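Local coordinates for protein cellulosomal scaffoldin (Bacteroides cellulosolvens, PDB 1TYJ) that probably binds type-II dockerin modules through its cohesin module, so helping to assemble the bacterium's cellulosome, at residues 14-20 with 112-118; 63-69 with 89-93. The contacts are given in a common frame with arbitrary orientation. Residue numbers count along the deposited sequence, not the author numbering.

Overall arrangement
Both contacts belong to one cohesin beta-sandwich, and their centres lie about 23 Å apart. Interaction 1 zips strand 17-25 to strand 108-117 within one sheet. Interaction 2 is of another kind: the loop that follows strand 62-63 packs on strand 85-92, which belongs to the other sheet. Along the chain it is nested inside the loop closed by interaction 1, since 63-69 and 89-93 both fall between 20 and 112. The two meet through strand 108-117, on which strand 62-63 pairs; there Lys112 CE of interaction 1 packs 3.8 Å from Tyr63 O of interaction 2. In this way interaction 1 joins two strands of one sheet, and interaction 2 ties a loop leaving that sheet to the other.

Interaction 1: residues 14-20 with 112-118; sequences VGDKVTL and KVTFKVI
Lay strand 17-20 antiparallel to 112-117, axes 4.5 Å apart at closest approach and 156° between their directions. Val113 and Leu20 form a hydrogen-bonded pair, Leu20 N to Val113 O 2.8 Å, Val113 N to Leu20 O 2.9 Å. Thr114 faces Thr19 as a non-hydrogen-bonded pair; with both chi1 in m, Thr19 OG1 and Thr114 OG1 hydrogen-bond at 2.7 Å. Val113 to Lys116 make a regular antiparallel ladder within one sheet of the cohesin beta-sandwich, where Val18, Leu20 and Phe115 pack inward on Leu128 of the opposite sheet. Phe115 and Val18 form a hydrogen-bonded pair (Phe115 N to Val18 O 2.8 Å, Val18 N to Phe115 O 2.9 Å). Lys116 and Lys17 form a non-hydrogen-bonded pair, CA atoms 4.4 Å apart, their methylenes touching, Lys17 CE to Lys116 CE 3.7 Å; Lys116 makes a cation-pi contact with Trp47. Opposite Val117, Gly15 and Asp16 form a G1 beta bulge: Val117 N bonds Asp16 O (2.8 Å), Val117 O accepts Gly15 N (2.7 Å), and Gly15 holds phi 95°, psi -15°, where a CB would jam against Val14 O.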
ATOM      1  N   VAL A  14     -21.032  -8.825  -5.043  1.00 19.96           N
ATOM      2  CA  VAL A  14     -21.237  -8.086  -3.811  1.00 19.53           C
ATOM      3  C   VAL A  14     -20.993  -9.041  -2.645  1.00 20.52           C
ATOM      4  O   VAL A  14     -21.445 -10.183  -2.657  1.00 21.24           O
ATOM      5  CB  VAL A  14     -22.645  -7.463  -3.727  1.00 20.08           C
ATOM      6  CG1 VAL A  14     -22.839  -6.833  -2.346  1.00 19.67           C
ATOM      7  CG2 VAL A  14     -22.771  -6.402  -4.768  1.00 19.74           C
ATOM      8  N   GLY A  15     -20.227  -8.553  -1.673  1.00 20.52           N
ATOM      9  CA  GLY A  15     -19.870  -9.305  -0.481  1.00 20.13           C
ATOM     10  C   GLY A  15     -18.531  -9.980  -0.625  1.00 20.39           C
ATOM     11  O   GLY A  15     -17.961 -10.427   0.370  1.00 21.14           O
ATOM     12  N   ASP A  16     -18.003 -10.086  -1.844  1.00 19.00           N
ATOM     13  CA  ASP A  16     -16.692 -10.732  -2.002  1.00 19.62           C
ATOM     14  C   ASP A  16     -15.601  -9.815  -1.467  1.00 19.54           C
ATOM     15  O   ASP A  16     -15.788  -8.584  -1.394  1.00 19.83           O
ATOM     16  CB  ASP A  16     -16.402 -10.999  -3.497  1.00 20.06           C
ATOM     17  CG  ASP A  16     -17.172 -12.205  -4.046  1.00 22.52           C
ATOM     18  OD1 ASP A  16     -17.830 -12.920  -3.248  1.00 24.11           O
ATOM     19  OD2 ASP A  16     -17.097 -12.436  -5.282  1.00 24.31           O
ATOM     20  N   LYS A  17     -14.447 -10.413  -1.153  1.00 20.15           N
ATOM     21  CA  LYS A  17     -13.289  -9.636  -0.705  1.00 19.98           C
ATOM     22  C   LYS A  17     -12.273  -9.695  -1.848  1.00 19.78           C
ATOM     23  O   LYS A  17     -12.108 -10.757  -2.505  1.00 21.64           O
ATOM     24  CB  LYS A  17     -12.624 -10.280   0.505  1.00 21.43           C
ATOM     25  CG  LYS A  17     -13.519 -10.600   1.677  1.00 25.80           C
ATOM     26  CD  LYS A  17     -13.899  -9.411   2.463  1.00 27.90           C
ATOM     27  CE  LYS A  17     -14.926  -9.818   3.555  1.00 32.05           C
ATOM     28  NZ  LYS A  17     -14.480 -10.887   4.519  1.00 33.35           N
ATOM     29  N   VAL A  18     -11.599  -8.581  -2.094  1.00 17.03           N
ATOM     30  CA  VAL A  18     -10.553  -8.542  -3.105  1.00 16.07           C
ATOM     31  C   VAL A  18      -9.356  -7.843  -2.479  1.00 16.01           C
ATOM     32  O   VAL A  18      -9.531  -6.840  -1.781  1.00 16.45           O
ATOM     33  CB  VAL A  18     -11.061  -7.786  -4.403  1.00 15.86           C
ATOM     34  CG1 VAL A  18     -11.752  -6.428  -4.095  1.00 18.83           C
ATOM     35  CG2 VAL A  18      -9.908  -7.626  -5.419  1.00 19.36           C
ATOM     36  N   THR A  19      -8.167  -8.413  -2.689  1.00 15.86           N
ATOM     37  CA  THR A  19      -6.960  -7.894  -2.045  1.00 15.41           C
ATOM     38  C   THR A  19      -5.977  -7.286  -3.045  1.00 16.09           C
ATOM     39  O   THR A  19      -5.655  -7.914  -4.069  1.00 16.81           O
ATOM     40  CB  THR A  19      -6.319  -8.997  -1.210  1.00 16.00           C
ATOM     41  OG1 THR A  19      -7.270  -9.430  -0.227  1.00 17.70           O
ATOM     42  CG2 THR A  19      -5.020  -8.535  -0.512  1.00 17.44           C
ATOM     43  N   LEU A  20      -5.548  -6.056  -2.754  1.00 15.69           N
ATOM     44  CA  LEU A  20      -4.453  -5.409  -3.458  1.00 16.34           C
ATOM     45  C   LEU A  20      -3.162  -5.710  -2.688  1.00 16.76           C
ATOM     46  O   LEU A  20      -2.983  -5.233  -1.559  1.00 16.27           O
ATOM     47  CB  LEU A  20      -4.691  -3.897  -3.451  1.00 16.34           C
ATOM     48  CG  LEU A  20      -3.713  -3.043  -4.292  1.00 17.25           C
ATOM     49  CD1 LEU A  20      -3.953  -3.324  -5.796  1.00 18.99           C
ATOM     50  CD2 LEU A  20      -3.860  -1.544  -3.998  1.00 18.46           C
ATOM     51  N   LYS A 112      -0.661  -5.251   2.198  1.00 15.82           N
ATOM     52  CA  LYS A 112      -1.831  -5.699   1.447  1.00 15.34           C
ATOM     53  C   LYS A 112      -3.053  -5.009   1.993  1.00 16.58           C
ATOM     54  O   LYS A 112      -3.210  -4.885   3.195  1.00 16.74           O
ATOM     55  CB  LYS A 112      -2.054  -7.199   1.542  1.00 17.04           C
ATOM     56  CG  LYS A 112      -0.784  -8.038   1.322  1.00 18.49           C
ATOM     57  CD  LYS A 112      -1.074  -9.493   1.514  1.00 23.50           C
ATOM     58  CE  LYS A 112       0.216 -10.266   1.409  1.00 28.20           C
ATOM     59  NZ  LYS A 112       0.003 -11.718   1.720  1.00 30.93           N
ATOM     60  N   VAL A 113      -3.951  -4.623   1.098  1.00 16.25           N
ATOM     61  CA  VAL A 113      -5.199  -4.004   1.517  1.00 16.82           C
ATOM     62  C   VAL A 113      -6.325  -4.799   0.902  1.00 16.29           C
ATOM     63  O   VAL A 113      -6.401  -4.954  -0.318  1.00 16.90           O
ATOM     64  CB  VAL A 113      -5.301  -2.561   1.028  1.00 16.80           C
ATOM     65  CG1 VAL A 113      -6.647  -1.929   1.399  1.00 17.74           C
ATOM     66  CG2 VAL A 113      -4.172  -1.715   1.571  1.00 18.19           C
ATOM     67  N   THR A 114      -7.186  -5.342   1.752  1.00 16.58           N
ATOM     68  CA  THR A 114      -8.374  -6.057   1.289  1.00 16.13           C
ATOM     69  C   THR A 114      -9.557  -5.108   1.361  1.00 16.16           C
ATOM     70  O   THR A 114      -9.685  -4.318   2.320  1.00 16.41           O
ATOM     71  CB  THR A 114      -8.630  -7.300   2.197  1.00 16.74           C
ATOM     72  OG1 THR A 114      -7.487  -8.172   2.138  1.00 17.27           O
ATOM     73  CG2 THR A 114      -9.871  -8.102   1.780  1.00 17.55           C
ATOM     74  N   PHE A 115     -10.431  -5.209   0.347  1.00 15.70           N
ATOM     75  CA  PHE A 115     -11.678  -4.465   0.273  1.00 16.82           C
ATOM     76  C   PHE A 115     -12.847  -5.443   0.170  1.00 17.12           C
ATOM     77  O   PHE A 115     -12.727  -6.480  -0.502  1.00 18.05           O
ATOM     78  CB  PHE A 115     -11.709  -3.615  -0.997  1.00 16.58           C
ATOM     79  CG  PHE A 115     -10.613  -2.598  -1.097  1.00 16.88           C
ATOM     80  CD1 PHE A 115      -9.390  -2.910  -1.694  1.00 16.85           C
ATOM     81  CD2 PHE A 115     -10.827  -1.285  -0.660  1.00 16.25           C
ATOM     82  CE1 PHE A 115      -8.372  -1.924  -1.818  1.00 16.59           C
ATOM     83  CE2 PHE A 115      -9.825  -0.327  -0.773  1.00 16.23           C
ATOM     84  CZ  PHE A 115      -8.611  -0.643  -1.364  1.00 16.64           C
ATOM     85  N   LYS A 116     -13.947  -5.142   0.857  1.00 16.38           N
ATOM     86  CA  LYS A 116     -15.195  -5.861   0.638  1.00 16.46           C
ATOM     87  C   LYS A 116     -15.960  -5.095  -0.428  1.00 16.97           C
ATOM     88  O   LYS A 116     -16.048  -3.863  -0.394  1.00 16.53           O
ATOM     89  CB  LYS A 116     -16.014  -6.019   1.940  1.00 17.03           C
ATOM     90  CG  LYS A 116     -17.410  -6.633   1.728  0.50 13.51           C
ATOM     91  CD  LYS A 116     -18.284  -6.586   2.983  0.50 15.64           C
ATOM     92  CE  LYS A 116     -17.846  -7.611   4.008  0.50 17.05           C
ATOM     93  NZ  LYS A 116     -18.864  -7.722   5.127  0.50 17.04           N
ATOM     94  N   VAL A 117     -16.507  -5.834  -1.382  1.00 16.91           N
ATOM     95  CA  VAL A 117     -17.332  -5.221  -2.429  1.00 17.87           C
ATOM     96  C   VAL A 117     -18.733  -4.992  -1.878  1.00 18.91           C
ATOM     97  O   VAL A 117     -19.394  -5.946  -1.450  1.00 20.23           O
ATOM     98  CB  VAL A 117     -17.383  -6.130  -3.669  1.00 18.22           C
ATOM     99  CG1 VAL A 117     -18.292  -5.509  -4.720  1.00 17.79           C
ATOM    100  CG2 VAL A 117     -15.943  -6.394  -4.177  1.00 18.95           C
ATOM    101  N   ILE A 118     -19.150  -3.728  -1.885  1.00 19.31           N
ATOM    102  CA  ILE A 118     -20.443  -3.316  -1.279  1.00 19.76           C
ATOM    103  C   ILE A 118     -21.538  -2.885  -2.256  1.00 20.11           C
ATOM    104  O   ILE A 118     -22.663  -2.632  -1.834  1.00 20.82           O
ATOM    105  CB  ILE A 118     -20.263  -2.245  -0.177  1.00 20.38           C
ATOM    106  CG1 ILE A 118     -19.631  -0.973  -0.759  1.00 21.02           C
ATOM    107  CG2 ILE A 118     -19.420  -2.838   0.951  1.00 20.87           C
ATOM    108  CD1 ILE A 118     -19.888   0.296   0.048  1.00 23.53           C
TER

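Interaction 2: residues 63-69 with 89-93; sequences YGTLLQG and GRLYM
The loop after strand 62-63 curves past strand 89-92, with no strand ladder between 63-69 and 89-93; the closest CA pair, Leu67 with Tyr92, is 6.8 Å apart. Strand 89-92 is extended, and from it Arg90 and Tyr92 reach the loop. At Leu67 the loop takes up left-handed backbone angles (phi 63°, psi 31°).

Arg90, with chi1 to chi3 all t, brings its guanidinium edge-on to the Leu67 carbonyl. Arg90 NE and Arg90 NH2 each donate to Leu67 O at 2.9 Å, a forked pair on one acceptor. The Tyr63 ring offers a face to the same guanidinium in a cation-pi contact, Arg90 CZ lying 4.3 Å from the ring centroid. Arg90 NH1 is paired in a salt bridge with Asp75 OD1, and the other oxygen of that carboxylate, OD2, accepts a hydrogen bond from Tyr63 OH.

Tyr92 (chi1 m) brings its hydroxyl to the backbone of Leu67 to Gly69, where Gly69 N donates to Tyr92 OH at 2.9 Å. Glu105 is hydrogen-bonded to Tyr92 OH as well, and also to Leu67 N. A CB on Gly69 would clash with that hydroxyl. Leu67 (m, t) sets CD2 over the Tyr92 ring face, 4.1 Å from its centroid, as a CH-pi contact.

An irregular loop is thus held to a strand of the sandwich by side-chain bonds to its backbone, and the arginine's charge is met by carboxylate, carbonyl and aromatic ring together.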
ATOM      1  N   TYR A  63       0.478  -6.788   6.618  1.00 17.65           N
ATOM      2  CA  TYR A  63       1.866  -6.756   6.247  1.00 18.64           C
ATOM      3  C   TYR A  63       2.168  -7.645   5.018  1.00 20.07           C
ATOM      4  O   TYR A  63       1.379  -8.537   4.639  1.00 21.15           O
ATOM      5  CB  TYR A  63       2.724  -7.215   7.421  1.00 18.55           C
ATOM      6  CG  TYR A  63       2.649  -6.366   8.667  1.00 19.90           C
ATOM      7  CD1 TYR A  63       2.604  -6.976   9.923  1.00 23.76           C
ATOM      8  CD2 TYR A  63       2.664  -4.950   8.604  1.00 19.09           C
ATOM      9  CE1 TYR A  63       2.575  -6.223  11.102  1.00 23.16           C
ATOM     10  CE2 TYR A  63       2.575  -4.174   9.784  1.00 18.26           C
ATOM     11  CZ  TYR A  63       2.553  -4.821  11.026  1.00 21.28           C
ATOM     12  OH  TYR A  63       2.522  -4.112  12.210  1.00 23.16           O
ATOM     13  N   GLY A  64       3.299  -7.331   4.381  1.00 20.37           N
ATOM     14  CA  GLY A  64       3.904  -8.161   3.354  1.00 20.15           C
ATOM     15  C   GLY A  64       5.083  -8.900   3.967  1.00 20.99           C
ATOM     16  O   GLY A  64       5.133  -9.134   5.185  1.00 22.65           O
ATOM     17  N   THR A  65       6.033  -9.265   3.141  1.00 20.61           N
ATOM     18  CA  THR A  65       7.203  -9.986   3.649  1.00 20.66           C
ATOM     19  C   THR A  65       8.378  -9.054   3.976  1.00 19.88           C
ATOM     20  O   THR A  65       9.275  -9.425   4.748  1.00 20.92           O
ATOM     21  CB  THR A  65       7.671 -11.049   2.654  1.00 22.83           C
ATOM     22  OG1 THR A  65       7.990 -10.398   1.443  1.00 24.03           O
ATOM     23  CG2 THR A  65       6.538 -12.019   2.333  1.00 24.51           C
ATOM     24  N   LEU A  66       8.406  -7.860   3.364  1.00 17.82           N
ATOM     25  CA  LEU A  66       9.464  -6.899   3.668  1.00 17.44           C
ATOM     26  C   LEU A  66       9.157  -6.080   4.928  1.00 17.69           C
ATOM     27  O   LEU A  66       8.018  -6.051   5.417  1.00 17.55           O
ATOM     28  CB  LEU A  66       9.652  -5.923   2.480  1.00 16.99           C
ATOM     29  CG  LEU A  66      10.047  -6.591   1.153  1.00 18.26           C
ATOM     30  CD1 LEU A  66      10.464  -5.515   0.107  1.00 18.06           C
ATOM     31  CD2 LEU A  66      11.137  -7.638   1.347  1.00 20.94           C
ATOM     32  N   LEU A  67      10.187  -5.400   5.443  1.00 16.90           N
ATOM     33  CA  LEU A  67      10.028  -4.561   6.646  1.00 16.58           C
ATOM     34  C   LEU A  67       9.631  -5.402   7.863  1.00 17.11           C
ATOM     35  O   LEU A  67       8.954  -4.944   8.783  1.00 17.32           O
ATOM     36  CB  LEU A  67       9.049  -3.404   6.372  1.00 15.77           C
ATOM     37  CG  LEU A  67       9.447  -2.524   5.176  1.00 16.91           C
ATOM     38  CD1 LEU A  67       8.380  -1.427   4.950  1.00 17.49           C
ATOM     39  CD2 LEU A  67      10.857  -1.931   5.355  1.00 18.29           C
ATOM     40  N   GLN A  68      10.100  -6.657   7.873  1.00 17.63           N
ATOM     41  CA  GLN A  68       9.760  -7.595   8.955  1.00 18.30           C
ATOM     42  C   GLN A  68      10.973  -7.967   9.792  1.00 19.45           C
ATOM     43  O   GLN A  68      10.832  -8.709  10.750  1.00 19.43           O
ATOM     44  CB  GLN A  68       9.053  -8.858   8.407  1.00 20.23           C
ATOM     45  CG  GLN A  68       7.701  -8.498   7.762  0.50 17.12           C
ATOM     46  CD  GLN A  68       6.700  -7.842   8.735  1.00 21.58           C
ATOM     47  OE1 GLN A  68       6.043  -6.831   8.410  1.00 24.46           O
ATOM     48  NE2 GLN A  68       6.538  -8.443   9.919  1.00 20.54           N
ATOM     49  N   GLY A  69      12.129  -7.397   9.459  1.00 19.42           N
ATOM     50  CA  GLY A  69      13.339  -7.563  10.262  1.00 19.72           C
ATOM     51  C   GLY A  69      13.254  -6.869  11.620  1.00 20.34           C
ATOM     52  O   GLY A  69      12.436  -5.947  11.826  1.00 19.18           O
ATOM     53  N   GLY A  89       1.938   3.836   6.457  1.00 14.19           N
ATOM     54  CA  GLY A  89       3.338   3.628   6.114  1.00 13.70           C
ATOM     55  C   GLY A  89       3.971   2.730   7.156  1.00 14.14           C
ATOM     56  O   GLY A  89       3.399   2.494   8.241  1.00 14.25           O
ATOM     57  N   ARG A  90       5.182   2.274   6.840  1.00 14.26           N
ATOM     58  CA  ARG A  90       5.962   1.469   7.764  1.00 15.11           C
ATOM     59  C   ARG A  90       7.429   1.684   7.455  1.00 15.14           C
ATOM     60  O   ARG A  90       7.819   1.799   6.286  1.00 15.07           O
ATOM     61  CB  ARG A  90       5.597  -0.018   7.635  1.00 15.59           C
ATOM     62  CG  ARG A  90       6.415  -0.940   8.584  1.00 14.78           C
ATOM     63  CD  ARG A  90       5.790  -2.344   8.564  1.00 15.19           C
ATOM     64  NE  ARG A  90       6.623  -3.332   9.251  1.00 15.52           N
ATOM     65  CZ  ARG A  90       6.443  -3.693  10.529  1.00 16.43           C
ATOM     66  NH1 ARG A  90       5.473  -3.131  11.270  1.00 18.33           N
ATOM     67  NH2 ARG A  90       7.227  -4.637  11.070  1.00 18.09           N
ATOM     68  N   LEU A  91       8.231   1.802   8.496  1.00 15.38           N
ATOM     69  CA  LEU A  91       9.673   2.037   8.289  1.00 16.91           C
ATOM     70  C   LEU A  91      10.511   1.440   9.402  1.00 17.23           C
ATOM     71  O   LEU A  91      10.044   1.266  10.525  1.00 16.50           O
ATOM     72  CB  LEU A  91       9.960   3.520   8.136  1.00 18.92           C
ATOM     73  CG  LEU A  91       9.589   4.383   9.316  1.00 22.17           C
ATOM     74  CD1 LEU A  91      10.690   4.521  10.355  1.00 25.24           C
ATOM     75  CD2 LEU A  91       9.209   5.770   8.763  1.00 27.06           C
ATOM     76  N   TYR A  92      11.754   1.117   9.062  1.00 16.57           N
ATOM     77  CA  TYR A  92      12.673   0.674  10.076  1.00 16.69           C
ATOM     78  C   TYR A  92      13.262   1.906  10.740  1.00 17.48           C
ATOM     79  O   TYR A  92      13.825   2.777  10.053  1.00 18.85           O
ATOM     80  CB  TYR A  92      13.798  -0.083   9.418  1.00 17.35           C
ATOM     81  CG  TYR A  92      13.523  -1.480   8.937  1.00 16.62           C
ATOM     82  CD1 TYR A  92      14.044  -1.908   7.725  1.00 15.80           C
ATOM     83  CD2 TYR A  92      12.753  -2.372   9.705  1.00 14.94           C
ATOM     84  CE1 TYR A  92      13.863  -3.255   7.291  1.00 17.84           C
ATOM     85  CE2 TYR A  92      12.551  -3.728   9.276  1.00 16.18           C
ATOM     86  CZ  TYR A  92      13.105  -4.124   8.048  1.00 17.64           C
ATOM     87  OH  TYR A  92      12.971  -5.399   7.564  1.00 19.19           O
ATOM     88  N   MET A  93      13.167   1.982  12.065  1.00 17.90           N
ATOM     89  CA  MET A  93      13.781   3.152  12.771  1.00 18.73           C
ATOM     90  C   MET A  93      15.271   2.905  13.062  1.00 18.31           C
ATOM     91  O   MET A  93      16.076   3.842  13.047  1.00 19.09           O
ATOM     92  CB  MET A  93      13.033   3.476  14.059  1.00 18.57           C
ATOM     93  CG  MET A  93      11.593   3.897  13.845  1.00 19.99           C
ATOM     94  SD  MET A  93      10.802   4.483  15.386  1.00 23.93           S
ATOM     95  CE  MET A  93      10.650   2.929  16.226  1.00 20.02           C
TER